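Local coordinates for DUF72 domain-containing protein (Thermotoga maritima, PDB 1VPQ) that is of unknown function but belongs to the DUF72 family, which is grouped with the TIM-barrel proteins, at residues Y150-D162 with I175-F189. Numbering follows the deposited sequence. Where two conformers were deposited one is given.
Sequences YELAVEFRHYSWD and ITFVVVDEPKLPGLF. With SO4 (sulfate ion), chain C; SO4 (sulfate ion), chain B.
The ring of F189 meets the 150-162 segment mainly with its edge: H158 O and the W161 carbonyl lie near its plane, with H158 O 3.5 Å from F189 CD2. F189 CE2 reaches W161 CB and D162 CB, while F156 runs alongside, pointing the same way, the two ring planes 40° apart; W161 CB covers one face of F156. A phenylalanine suits the place of F189 because its apolar ring can pack on these CB atoms while turning its C-H edge to the two carbonyl oxygens. The guanidinium of R157 is ringed in its plane by E182 OE2 and two sulfates, probably from the crystallisation liquor. R157 NE donates to O4 of the chain C sulfate at 2.9 Å, R157 NH1 to O1 of the chain B sulfate at 3.1 Å. The R157 side chain bends at chi2 (90°) and chi3, bringing NH1 to E155 OE2 and, in a long salt bridge, to E182 OE2. E155 OE2 and E182 OE2 lie 3.8 Å apart, and a leucine in place of R157 would probably leave these like charges with less compensation and deprive the sulfates of several donors. G187 has a positive phi (94°) in a type II turn, where a side chain would jam against the preceding carbonyl; G187 O accepts from Y159 N at 2.8 Å. Further back, T176 N to L152 O, V154 N to T176 O and V178 N to V154 O join the strands in parallel, beta-branched V154 and I175 meeting through their CG2 methyls (3.6 Å). Helix 164-173 completes this beta-alpha-beta unit, its L170 touching I175 and F177; strand 120-126 flanks strand 152-155, and strand 199-204, whose R203 pairs with E155, borders strand 176-181.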
loop_
_atom_site.group_PDB
_atom_site.type_symbol
_atom_site.label_atom_id
_atom_site.label_comp_id
_atom_site.label_asym_id
_atom_site.label_seq_id
_atom_site.Cartn_x
_atom_site.Cartn_y
_atom_site.Cartn_z
ATOM N N TYR A 150 10.739 -8.159 9.978
ATOM C CA TYR A 150 10.606 -6.706 10.019
ATOM C C TYR A 150 9.151 -6.301 9.888
ATOM O O TYR A 150 8.284 -7.147 9.711
ATOM C CB TYR A 150 11.457 -6.063 8.926
ATOM C CG TYR A 150 12.902 -6.468 9.024
ATOM C CD1 TYR A 150 13.640 -6.182 10.164
ATOM C CD2 TYR A 150 13.524 -7.160 7.998
ATOM C CE1 TYR A 150 14.957 -6.561 10.281
ATOM C CE2 TYR A 150 14.855 -7.545 8.104
ATOM C CZ TYR A 150 15.562 -7.240 9.249
ATOM O OH TYR A 150 16.874 -7.612 9.368
ATOM N N GLU A 151 8.888 -5.003 9.984
ATOM C CA GLU A 151 7.520 -4.499 9.993
ATOM C C GLU A 151 6.724 -5.021 8.793
ATOM O O GLU A 151 7.067 -4.743 7.651
ATOM C CB GLU A 151 7.505 -2.965 10.032
ATOM C CG GLU A 151 7.816 -2.361 11.401
ATOM C CD GLU A 151 6.682 -2.497 12.410
ATOM O OE1 GLU A 151 5.608 -3.017 12.049
ATOM O OE2 GLU A 151 6.868 -2.087 13.580
ATOM N N LEU A 152 5.664 -5.773 9.095
ATOM C CA LEU A 152 4.799 -6.403 8.100
ATOM C C LEU A 152 3.334 -5.972 8.243
ATOM O O LEU A 152 2.828 -5.810 9.357
ATOM C CB LEU A 152 4.888 -7.930 8.232
ATOM C CG LEU A 152 4.248 -8.761 7.116
ATOM C CD1 LEU A 152 4.963 -8.555 5.791
ATOM C CD2 LEU A 152 4.229 -10.231 7.477
ATOM N N ALA A 153 2.681 -5.785 7.095
ATOM C CA ALA A 153 1.251 -5.487 7.010
ATOM C C ALA A 153 0.590 -6.364 5.962
ATOM O O ALA A 153 1.193 -6.679 4.925
ATOM C CB ALA A 153 1.006 -4.015 6.679
ATOM N N VAL A 154 -0.652 -6.762 6.247
ATOM C CA VAL A 154 -1.409 -7.654 5.359
ATOM C C VAL A 154 -2.785 -7.077 4.982
ATOM O O VAL A 154 -3.517 -6.551 5.834
ATOM C CB VAL A 154 -1.568 -9.090 5.977
ATOM C CG1 VAL A 154 -2.598 -9.918 5.196
ATOM C CG2 VAL A 154 -0.221 -9.832 6.001
ATOM N N GLU A 155 -3.108 -7.217 3.695
ATOM C CA GLU A 155 -4.393 -6.845 3.118
ATOM C C GLU A 155 -5.060 -8.059 2.447
ATOM O O GLU A 155 -4.430 -8.759 1.643
ATOM C CB GLU A 155 -4.177 -5.765 2.044
ATOM C CG GLU A 155 -5.460 -5.173 1.472
ATOM C CD GLU A 155 -5.233 -4.345 0.213
ATOM O OE1 GLU A 155 -4.191 -3.673 0.126
ATOM O OE2 GLU A 155 -6.096 -4.358 -0.693
ATOM N N PHE A 156 -6.343 -8.261 2.737
ATOM C CA PHE A 156 -7.161 -9.290 2.087
ATOM C C PHE A 156 -8.156 -8.680 1.108
ATOM O O PHE A 156 -8.635 -7.562 1.309
ATOM C CB PHE A 156 -7.946 -10.090 3.119
ATOM C CG PHE A 156 -7.150 -10.483 4.317
ATOM C CD1 PHE A 156 -6.301 -11.581 4.271
ATOM C CD2 PHE A 156 -7.260 -9.767 5.502
ATOM C CE1 PHE A 156 -5.555 -11.957 5.400
ATOM C CE2 PHE A 156 -6.526 -10.133 6.636
ATOM C CZ PHE A 156 -5.676 -11.231 6.583
ATOM N N ARG A 157 -8.461 -9.434 0.055
ATOM C CA ARG A 157 -9.451 -9.045 -0.944
ATOM C C ARG A 157 -10.770 -9.804 -0.775
ATOM O O ARG A 157 -11.826 -9.294 -1.135
ATOM C CB ARG A 157 -8.908 -9.310 -2.346
ATOM C CG ARG A 157 -9.774 -8.739 -3.471
ATOM C CD ARG A 157 -9.346 -7.338 -3.786
ATOM N NE ARG A 157 -8.219 -7.344 -4.717
ATOM C CZ ARG A 157 -7.233 -6.454 -4.740
ATOM N NH1 ARG A 157 -7.175 -5.466 -3.855
ATOM N NH2 ARG A 157 -6.280 -6.565 -5.654
ATOM N N HIS A 158 -10.714 -11.012 -0.220
ATOM C CA HIS A 158 -11.892 -11.878 -0.152
ATOM C C HIS A 158 -12.664 -11.668 1.166
ATOM O O HIS A 158 -12.056 -11.559 2.234
ATOM C CB HIS A 158 -11.461 -13.345 -0.317
ATOM C CG HIS A 158 -12.581 -14.275 -0.675
ATOM N ND1 HIS A 158 -13.147 -15.143 0.236
ATOM C CD2 HIS A 158 -13.241 -14.472 -1.843
ATOM C CE1 HIS A 158 -14.106 -15.832 -0.357
ATOM N NE2 HIS A 158 -14.182 -15.444 -1.618
ATOM N N TYR A 159 -13.995 -11.621 1.058
ATOM C CA TYR A 159 -14.906 -11.394 2.187
ATOM C C TYR A 159 -14.731 -12.378 3.367
ATOM O O TYR A 159 -14.851 -11.987 4.531
ATOM C CB TYR A 159 -16.369 -11.416 1.697
ATOM C CG TYR A 159 -16.908 -12.804 1.401
ATOM C CD1 TYR A 159 -16.602 -13.457 0.202
ATOM C CD2 TYR A 159 -17.713 -13.468 2.323
ATOM C CE1 TYR A 159 -17.086 -14.727 -0.067
ATOM C CE2 TYR A 159 -18.195 -14.741 2.063
ATOM C CZ TYR A 159 -17.877 -15.372 0.868
ATOM O OH TYR A 159 -18.356 -16.643 0.609
ATOM N N SER A 160 -14.450 -13.644 3.049
ATOM C CA SER A 160 -14.292 -14.722 4.036
ATOM C C SER A 160 -13.354 -14.391 5.203
ATOM O O SER A 160 -13.427 -15.021 6.262
ATOM C CB SER A 160 -13.787 -15.987 3.336
ATOM O OG SER A 160 -12.556 -15.756 2.673
ATOM N N TRP A 161 -12.471 -13.415 4.992
ATOM C CA TRP A 161 -11.469 -13.031 5.978
ATOM C C TRP A 161 -11.966 -12.079 7.076
ATOM O O TRP A 161 -11.292 -11.921 8.094
ATOM C CB TRP A 161 -10.263 -12.395 5.273
ATOM C CG TRP A 161 -9.395 -13.370 4.531
ATOM C CD1 TRP A 161 -9.353 -13.572 3.182
ATOM C CD2 TRP A 161 -8.421 -14.259 5.096
ATOM N NE1 TRP A 161 -8.432 -14.534 2.878
ATOM C CE2 TRP A 161 -7.847 -14.978 4.033
ATOM C CE3 TRP A 161 -7.991 -14.528 6.405
ATOM C CZ2 TRP A 161 -6.862 -15.943 4.228
ATOM C CZ3 TRP A 161 -7.008 -15.487 6.599
ATOM C CH2 TRP A 161 -6.454 -16.182 5.513
ATOM N N ASP A 162 -13.114 -11.429 6.880
ATOM C CA ASP A 162 -13.600 -10.439 7.864
ATOM C C ASP A 162 -14.308 -11.104 9.044
ATOM O O ASP A 162 -15.526 -10.978 9.207
ATOM C CB ASP A 162 -14.514 -9.378 7.224
ATOM C CG ASP A 162 -15.049 -8.373 8.251
ATOM O OD1 ASP A 162 -14.256 -7.910 9.087
ATOM O OD2 ASP A 162 -16.261 -8.060 8.240
ATOM N N ILE A 175 1.192 -8.481 13.072
ATOM C CA ILE A 175 1.018 -8.061 11.682
ATOM C C ILE A 175 0.034 -6.900 11.629
ATOM O O ILE A 175 -1.070 -6.984 12.156
ATOM C CB ILE A 175 0.516 -9.204 10.795
ATOM C CG1 ILE A 175 1.520 -10.366 10.814
ATOM C CG2 ILE A 175 0.299 -8.709 9.359
ATOM C CD1 ILE A 175 0.968 -11.689 10.304
ATOM N N THR A 176 0.457 -5.811 10.997
ATOM C CA THR A 176 -0.366 -4.621 10.861
ATOM C C THR A 176 -1.487 -4.875 9.837
ATOM O O THR A 176 -1.252 -5.374 8.730
ATOM C CB THR A 176 0.504 -3.404 10.460
ATOM O OG1 THR A 176 1.410 -3.090 11.532
ATOM C CG2 THR A 176 -0.348 -2.179 10.130
ATOM N N PHE A 177 -2.710 -4.541 10.238
ATOM C CA PHE A 177 -3.891 -4.723 9.407
ATOM C C PHE A 177 -4.057 -3.572 8.403
ATOM O O PHE A 177 -4.070 -2.398 8.784
ATOM C CB PHE A 177 -5.143 -4.838 10.290
ATOM C CG PHE A 177 -6.416 -4.902 9.508
ATOM C CD1 PHE A 177 -6.725 -6.028 8.754
ATOM C CD2 PHE A 177 -7.293 -3.830 9.496
ATOM C CE1 PHE A 177 -7.889 -6.090 8.022
ATOM C CE2 PHE A 177 -8.455 -3.883 8.765
ATOM C CZ PHE A 177 -8.753 -5.007 8.020
ATOM N N VAL A 178 -4.175 -3.917 7.120
ATOM C CA VAL A 178 -4.432 -2.929 6.080
ATOM C C VAL A 178 -5.918 -2.604 6.005
ATOM O O VAL A 178 -6.726 -3.427 5.574
ATOM C CB VAL A 178 -3.947 -3.412 4.713
ATOM C CG1 VAL A 178 -4.315 -2.408 3.619
ATOM C CG2 VAL A 178 -2.444 -3.608 4.747
ATOM N N VAL A 179 -6.270 -1.397 6.431
ATOM C CA VAL A 179 -7.651 -0.921 6.350
ATOM C C VAL A 179 -7.895 -0.487 4.907
ATOM O O VAL A 179 -7.239 0.422 4.411
ATOM C CB VAL A 179 -7.924 0.268 7.289
ATOM C CG1 VAL A 179 -9.376 0.738 7.144
ATOM C CG2 VAL A 179 -7.608 -0.094 8.741
ATOM N N VAL A 180 -8.849 -1.136 4.250
ATOM C CA VAL A 180 -9.046 -0.947 2.816
ATOM C C VAL A 180 -10.388 -0.298 2.502
ATOM O O VAL A 180 -11.421 -0.670 3.071
ATOM C CB VAL A 180 -9.019 -2.281 2.055
ATOM C CG1 VAL A 180 -9.143 -2.050 0.547
ATOM C CG2 VAL A 180 -7.768 -3.032 2.338
ATOM N N ASP A 181 -10.362 0.670 1.584
ATOM C CA ASP A 181 -11.572 1.087 0.896
ATOM C C ASP A 181 -11.521 0.621 -0.562
ATOM O O ASP A 181 -10.627 0.995 -1.325
ATOM C CB ASP A 181 -11.816 2.591 0.973
ATOM C CG ASP A 181 -13.248 2.949 0.610
ATOM O OD1 ASP A 181 -14.151 2.697 1.439
ATOM O OD2 ASP A 181 -13.470 3.446 -0.516
ATOM N N GLU A 182 -12.512 -0.198 -0.900
ATOM C CA GLU A 182 -12.638 -0.909 -2.163
ATOM C C GLU A 182 -14.066 -0.727 -2.640
ATOM O O GLU A 182 -14.901 -0.249 -1.880
ATOM C CB GLU A 182 -12.442 -2.408 -1.908
ATOM C CG GLU A 182 -11.093 -2.962 -2.252
ATOM C CD GLU A 182 -10.904 -4.360 -1.721
ATOM O OE1 GLU A 182 -11.866 -5.151 -1.726
ATOM O OE2 GLU A 182 -9.789 -4.679 -1.285
ATOM N N PRO A 183 -14.375 -1.152 -3.881
ATOM C CA PRO A 183 -15.775 -1.187 -4.324
ATOM C C PRO A 183 -16.743 -1.907 -3.356
ATOM O O PRO A 183 -16.351 -2.847 -2.643
ATOM C CB PRO A 183 -15.688 -1.917 -5.664
ATOM C CG PRO A 183 -14.333 -1.620 -6.164
ATOM C CD PRO A 183 -13.458 -1.592 -4.945
ATOM N N LYS A 184 -17.990 -1.442 -3.322
ATOM C CA LYS A 184 -19.015 -2.007 -2.439
ATOM C C LYS A 184 -19.791 -3.059 -3.219
ATOM O O LYS A 184 -20.954 -2.865 -3.596
ATOM C CB LYS A 184 -19.945 -0.915 -1.879
ATOM C CG LYS A 184 -19.228 0.320 -1.321
ATOM C CD LYS A 184 -18.069 -0.019 -0.395
ATOM C CE LYS A 184 -17.538 1.220 0.314
ATOM N NZ LYS A 184 -16.406 0.892 1.224
ATOM N N LEU A 185 -19.118 -4.180 -3.455
ATOM C CA LEU A 185 -19.629 -5.229 -4.327
ATOM C C LEU A 185 -19.544 -6.584 -3.640
ATOM O O LEU A 185 -18.754 -6.762 -2.703
ATOM C CB LEU A 185 -18.820 -5.264 -5.625
ATOM C CG LEU A 185 -18.805 -3.985 -6.471
ATOM C CD1 LEU A 185 -17.630 -4.014 -7.432
ATOM C CD2 LEU A 185 -20.118 -3.799 -7.238
ATOM N N PRO A 186 -20.345 -7.551 -4.115
ATOM C CA PRO A 186 -20.294 -8.910 -3.586
ATOM C C PRO A 186 -18.878 -9.513 -3.554
ATOM O O PRO A 186 -18.129 -9.415 -4.525
ATOM C CB PRO A 186 -21.192 -9.688 -4.561
ATOM C CG PRO A 186 -22.134 -8.678 -5.070
ATOM C CD PRO A 186 -21.351 -7.428 -5.189
ATOM N N GLY A 187 -18.514 -10.094 -2.417
ATOM C CA GLY A 187 -17.284 -10.879 -2.307
ATOM C C GLY A 187 -16.047 -10.160 -1.813
ATOM O O GLY A 187 -15.102 -10.805 -1.357
ATOM N N LEU A 188 -16.046 -8.835 -1.913
ATOM C CA LEU A 188 -14.864 -8.033 -1.585
ATOM C C LEU A 188 -14.773 -7.715 -0.100
ATOM O O LEU A 188 -15.782 -7.688 0.605
ATOM C CB LEU A 188 -14.869 -6.730 -2.378
ATOM C CG LEU A 188 -14.731 -6.871 -3.893
ATOM C CD1 LEU A 188 -14.718 -5.504 -4.545
ATOM C CD2 LEU A 188 -13.477 -7.650 -4.248
ATOM N N PHE A 189 -13.554 -7.462 0.364
ATOM C CA PHE A 189 -13.317 -7.236 1.781
ATOM C C PHE A 189 -13.827 -5.842 2.154
ATOM O O PHE A 189 -13.557 -4.870 1.441
ATOM C CB PHE A 189 -11.827 -7.395 2.109
ATOM C CG PHE A 189 -11.538 -7.509 3.580
ATOM C CD1 PHE A 189 -11.332 -6.377 4.343
ATOM C CD2 PHE A 189 -11.473 -8.744 4.198
ATOM C CE1 PHE A 189 -11.072 -6.472 5.709
ATOM C CE2 PHE A 189 -11.206 -8.844 5.557
ATOM C CZ PHE A 189 -11.004 -7.708 6.311
HETATM S S SO4 C . -7.590 -9.419 -7.612
HETATM O O1 SO4 C . -6.200 -8.981 -7.712
HETATM O O2 SO4 C . -7.975 -10.151 -8.806
HETATM O O3 SO4 C . -7.743 -10.313 -6.474
HETATM O O4 SO4 C . -8.472 -8.271 -7.446
HETATM S S SO4 B . -3.807 -3.616 -5.474
HETATM O O1 SO4 B . -4.342 -4.156 -4.228
HETATM O O2 SO4 B . -3.644 -4.679 -6.460
HETATM O O3 SO4 B . -4.747 -2.627 -5.980
HETATM O O4 SO4 B . -2.497 -3.026 -5.221
HETATM O O HOH W 1 -7.426 -6.009 4.820
#